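Local coordinates for iron uptake protein A2 (Synechocystis sp., PDB 2VOZ), which binds ferric iron in the periplasm and probably delivers it to an ABC transporter for import into the cell, at residues H181-T186 and A337-E342; Y226-Q231 and G297-P302. All coordinates share one frame; numbering follows the deposited sequence.

Contact 1: H181-T186 and A337-E342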
# COMPACT_ATOMS: atom_id res chain seq x y z
N HIS B 181 36.64 24.90 5.93
CA HIS B 181 37.22 25.82 6.93
C HIS B 181 38.36 25.25 7.74
O HIS B 181 39.06 26.01 8.44
CB HIS B 181 36.13 26.28 7.94
CG HIS B 181 34.99 27.02 7.31
ND1 HIS B 181 35.15 28.20 6.62
CD2 HIS B 181 33.66 26.75 7.30
CE1 HIS B 181 33.97 28.62 6.19
NE2 HIS B 181 33.04 27.77 6.61
N GLY B 182 38.54 23.93 7.70
CA GLY B 182 39.43 23.24 8.63
C GLY B 182 38.80 22.94 9.98
O GLY B 182 37.76 23.48 10.35
N GLU B 183 39.47 22.08 10.75
CA GLU B 183 38.90 21.62 12.01
C GLU B 183 38.79 22.70 13.11
O GLU B 183 37.73 22.84 13.73
CB GLU B 183 39.61 20.33 12.48
CG GLU B 183 39.13 19.83 13.83
CD GLU B 183 39.48 18.38 14.11
OE1 GLU B 183 39.46 17.57 13.18
OE2 GLU B 183 39.70 18.07 15.30
N PRO B 184 39.88 23.46 13.39
CA PRO B 184 39.78 24.52 14.44
C PRO B 184 38.61 25.50 14.23
O PRO B 184 37.84 25.78 15.17
CB PRO B 184 41.14 25.23 14.32
CG PRO B 184 42.10 24.07 13.94
CD PRO B 184 41.26 23.35 12.86
N GLU B 185 38.48 26.03 13.01
CA GLU B 185 37.35 26.90 12.68
C GLU B 185 36.01 26.20 12.81
O GLU B 185 35.04 26.76 13.36
CB GLU B 185 37.50 27.52 11.29
CG GLU B 185 38.55 28.59 11.24
N THR B 186 35.95 24.96 12.35
CA THR B 186 34.68 24.25 12.40
C THR B 186 34.29 23.94 13.85
O THR B 186 33.11 24.02 14.24
CB THR B 186 34.70 23.00 11.52
OG1 THR B 186 34.93 23.42 10.15
CG2 THR B 186 33.31 22.29 11.62
N ALA B 337 31.88 13.41 13.34
CA ALA B 337 31.27 12.72 14.48
C ALA B 337 32.07 13.02 15.74
O ALA B 337 31.51 13.26 16.81
CB ALA B 337 31.28 11.22 14.22
N ARG B 338 33.38 13.00 15.60
CA ARG B 338 34.25 13.29 16.76
C ARG B 338 34.04 14.71 17.29
O ARG B 338 33.89 14.93 18.50
CB ARG B 338 35.71 13.05 16.35
CG ARG B 338 36.74 13.50 17.40
CD ARG B 338 38.14 12.97 17.00
NE ARG B 338 38.56 13.48 15.69
CZ ARG B 338 38.87 14.74 15.39
NH1 ARG B 338 38.79 15.71 16.31
NH2 ARG B 338 39.28 15.02 14.14
N LEU B 339 34.04 15.69 16.40
CA LEU B 339 33.94 17.08 16.81
C LEU B 339 32.54 17.39 17.32
O LEU B 339 32.38 18.08 18.31
CB LEU B 339 34.23 18.00 15.63
CG LEU B 339 35.66 18.27 15.22
CD1 LEU B 339 35.59 19.37 14.14
CD2 LEU B 339 36.52 18.75 16.39
N MET B 340 31.51 16.83 16.67
CA MET B 340 30.17 17.09 17.19
C MET B 340 30.01 16.52 18.58
O MET B 340 29.40 17.15 19.41
CB MET B 340 29.09 16.56 16.24
CG MET B 340 29.02 17.43 15.00
SD MET B 340 27.65 16.88 13.91
CE MET B 340 28.15 15.23 13.52
N ASN B 341 30.56 15.34 18.83
CA ASN B 341 30.46 14.77 20.17
C ASN B 341 31.33 15.52 21.18
O ASN B 341 30.88 15.78 22.30
CB ASN B 341 30.72 13.28 20.12
CG ASN B 341 29.48 12.53 19.63
OD1 ASN B 341 28.58 12.24 20.43
ND2 ASN B 341 29.39 12.28 18.33
N GLU B 342 32.53 15.92 20.77
CA GLU B 342 33.41 16.68 21.66
C GLU B 342 32.71 17.93 22.19
O GLU B 342 32.80 18.24 23.39
CB GLU B 342 34.69 17.07 20.92
CG GLU B 342 35.62 17.95 21.74
CD GLU B 342 36.50 17.16 22.71
OE1 GLU B 342 36.45 15.92 22.68
OE2 GLU B 342 37.24 17.80 23.50
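Glu183 and Arg338 both place CG trans to the backbone N (chi1 177° and 172°), and this sends the two side chains out to meet between their helices. Glu183 then runs on extended, while Arg338 bends at chi3 and crosses it at about a right angle. The result is an end-on, two-pronged salt bridge. Arg338 NH2 donates to Glu183 OE1 at 2.7 Å, on the syn lone pair of that oxygen. Arg338 NH1 donates to Glu183 OE2, also at 2.7 Å, and again from the syn side but tilted out of the carboxylate plane. Both bonds are nearly straight, and both oxygens lie close to the guanidinium plane. The two planes are 32° apart, so the pair is twisted rather than coplanar.

Contact 1 packs the start of helix 183-195 against the last helix, 333-342. Gly182 is the N-cap of the former, directly after helix 168-181. Its O accepts from Thr186 N and from Thr186 OG1, the latter at 2.8 Å, which ties down the first turn.

Leu339 packs at a slant against the side of Glu183. Its CD1 is 3.6 Å from Glu183 CG, and its CD2 is 3.4 Å from Glu183 OE2. Its methyls thus line the aliphatic stem and one carboxylate oxygen of Glu183. Leu339 also touches Arg187 and Leu190, farther along helix 183-195. Thr186 leans on Ile178 of helix 168-181.

Contact 2: Y226-Q231 and G297-P302; sequences YYIRLQ and GNNEYP
A single water sits between Arg229, Asn298 and Asn299 and bonds to all three side chains. It accepts from Arg229 NE at 2.9 Å and from Asn299 ND2 at 2.9 Å. It donates to Asn298 OD1, though the 2.5 Å between that OD1 and the water O is doubtfully short. The same OD1 takes a direct bond from Arg229 NH1 at 2.8 Å. That bond lies in the carbonyl plane, on a lone pair, with an N-H...O angle of 162°. Asn298 OD1 lies near the guanidinium plane, at its edge, with the two flat groups turned 43° apart. Tyr226 CE1 lies 3.4 Å above one face of the Arg229 guanidinium, offset toward the rim of that group.

Asn299 has positive phi and is the C-prime residue of the Schellman motif that ends helix 288-297. Its CG lies trans to the carbonyl carbon (chi1 -66°), and its amide rests on Ile228, with Ile228 CG2 3.5 Å from Asn299 OD1. That oxygen accepts a bond from Lys232.

The contact lies beside the iron site of this solute-binding protein, here in its apo form, without iron. Tyr226 is one of the iron-binding residues, and its OH bonds to Tyr169, another of them. Asn298 touches Tyr44, a third. Arg229, held by Asn298 and the water, thus puts positive charge next to the Tyr226 ring. This probably makes the electrostatic potential around Tyr226 more positive, which could help stabilise a phenolate on an iron-binding tyrosine.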
# COMPACT_ATOMS: atom_id res chain seq x y z
N TYR B 226 11.53 18.11 2.96
CA TYR B 226 10.56 17.99 4.03
C TYR B 226 9.55 19.11 4.02
O TYR B 226 8.38 18.88 4.35
CB TYR B 226 11.26 17.97 5.39
CG TYR B 226 12.11 16.75 5.54
CD1 TYR B 226 11.51 15.47 5.60
CD2 TYR B 226 13.49 16.86 5.61
CE1 TYR B 226 12.30 14.32 5.71
CE2 TYR B 226 14.29 15.72 5.73
CZ TYR B 226 13.68 14.47 5.79
OH TYR B 226 14.48 13.34 5.88
N TYR B 227 9.97 20.31 3.65
CA TYR B 227 9.02 21.40 3.58
C TYR B 227 8.06 21.25 2.39
O TYR B 227 6.87 21.56 2.50
CB TYR B 227 9.78 22.72 3.53
CG TYR B 227 8.91 23.96 3.67
CD1 TYR B 227 8.61 24.49 4.93
CD2 TYR B 227 8.40 24.58 2.55
CE1 TYR B 227 7.84 25.64 5.06
CE2 TYR B 227 7.62 25.74 2.67
CZ TYR B 227 7.35 26.27 3.92
OH TYR B 227 6.57 27.40 3.99
N ILE B 228 8.59 20.73 1.29
CA ILE B 228 7.75 20.48 0.10
C ILE B 228 6.65 19.49 0.47
O ILE B 228 5.49 19.68 0.05
CB ILE B 228 8.58 20.04 -1.14
CG1 ILE B 228 9.81 20.95 -1.35
CG2 ILE B 228 7.66 20.00 -2.38
CD1 ILE B 228 9.45 22.47 -1.49
N ARG B 229 6.96 18.48 1.28
CA ARG B 229 5.92 17.53 1.73
C ARG B 229 4.81 18.24 2.44
O ARG B 229 3.66 17.97 2.17
CB ARG B 229 6.45 16.50 2.73
CG ARG B 229 7.34 15.52 2.12
CD ARG B 229 7.79 14.50 3.16
NE ARG B 229 8.93 13.77 2.63
CZ ARG B 229 9.64 12.90 3.33
NH1 ARG B 229 10.68 12.31 2.76
NH2 ARG B 229 9.30 12.60 4.59
N LEU B 230 5.17 19.13 3.36
CA LEU B 230 4.18 19.87 4.15
C LEU B 230 3.31 20.74 3.23
O LEU B 230 2.09 20.74 3.38
CB LEU B 230 4.87 20.74 5.21
CG LEU B 230 5.54 19.92 6.32
CD1 LEU B 230 6.30 20.89 7.27
CD2 LEU B 230 4.50 19.12 7.10
N GLN B 231 3.92 21.40 2.24
CA GLN B 231 3.18 22.26 1.30
C GLN B 231 2.14 21.43 0.52
O GLN B 231 1.02 21.89 0.25
CB GLN B 231 4.15 22.94 0.33
CG GLN B 231 5.00 24.05 0.97
CD GLN B 231 5.82 24.74 -0.07
OE1 GLN B 231 6.96 24.34 -0.34
NE2 GLN B 231 5.24 25.77 -0.70
N GLY B 297 10.02 11.85 -6.97
CA GLY B 297 9.60 10.83 -5.97
C GLY B 297 9.67 11.34 -4.54
O GLY B 297 8.76 11.08 -3.70
N ASN B 298 10.76 12.04 -4.23
CA ASN B 298 10.95 12.59 -2.91
C ASN B 298 11.13 14.11 -2.93
O ASN B 298 11.81 14.67 -2.08
CB ASN B 298 12.12 11.92 -2.19
CG ASN B 298 12.15 12.19 -0.69
OD1 ASN B 298 11.10 12.42 -0.04
ND2 ASN B 298 13.35 12.15 -0.11
N ASN B 299 10.57 14.79 -3.93
CA ASN B 299 10.64 16.26 -3.93
C ASN B 299 12.08 16.77 -3.88
O ASN B 299 12.39 17.73 -3.17
CB ASN B 299 9.81 16.83 -2.77
CG ASN B 299 8.37 16.57 -2.93
OD1 ASN B 299 7.80 16.91 -3.97
ND2 ASN B 299 7.75 15.96 -1.92
N GLU B 300 12.94 16.09 -4.64
CA GLU B 300 14.38 16.40 -4.72
C GLU B 300 14.66 17.05 -6.05
O GLU B 300 13.77 17.12 -6.91
CB GLU B 300 15.22 15.12 -4.58
CG GLU B 300 15.45 14.68 -3.14
CD GLU B 300 15.60 13.15 -2.96
OE1 GLU B 300 15.77 12.71 -1.80
OE2 GLU B 300 15.58 12.36 -3.95
N TYR B 301 15.89 17.54 -6.23
CA TYR B 301 16.28 18.12 -7.52
C TYR B 301 16.97 17.06 -8.35
O TYR B 301 17.76 16.25 -7.83
CB TYR B 301 17.28 19.24 -7.31
CG TYR B 301 16.85 20.37 -6.44
CD1 TYR B 301 17.06 20.34 -5.03
CD2 TYR B 301 16.24 21.51 -6.99
CE1 TYR B 301 16.68 21.42 -4.22
CE2 TYR B 301 15.86 22.59 -6.18
CZ TYR B 301 16.09 22.53 -4.81
OH TYR B 301 15.75 23.59 -3.99
N PRO B 302 16.75 17.08 -9.68
CA PRO B 302 17.62 16.25 -10.52
C PRO B 302 19.05 16.70 -10.43
O PRO B 302 19.33 17.85 -10.04
CB PRO B 302 17.10 16.53 -11.96
CG PRO B 302 15.67 17.04 -11.75
CD PRO B 302 15.76 17.85 -10.47
O HOH W 1 9.36 14.24 -0.16

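Overall arrangement
The two contacts lie on opposite sides of the centre of the chain, with centres 30 Å apart. Their nearest atoms are about 16 Å apart, so they do not touch. Along the chain contact 2 is nested inside the loop of chain closed by contact 1: 181-186 comes first, then 226-231, 297-302 and 337-342. Contact 1 joins helices 183-195 and 333-342 and lies away from the iron site. Contact 2 joins helix 224-232 to the turn between helix 288-297 and strand 301-302, which pairs with strand 124-136 of the mixed sheet. Contact 1 thus packs the C-terminal helix onto the fold, while contact 2 borders the iron ligands.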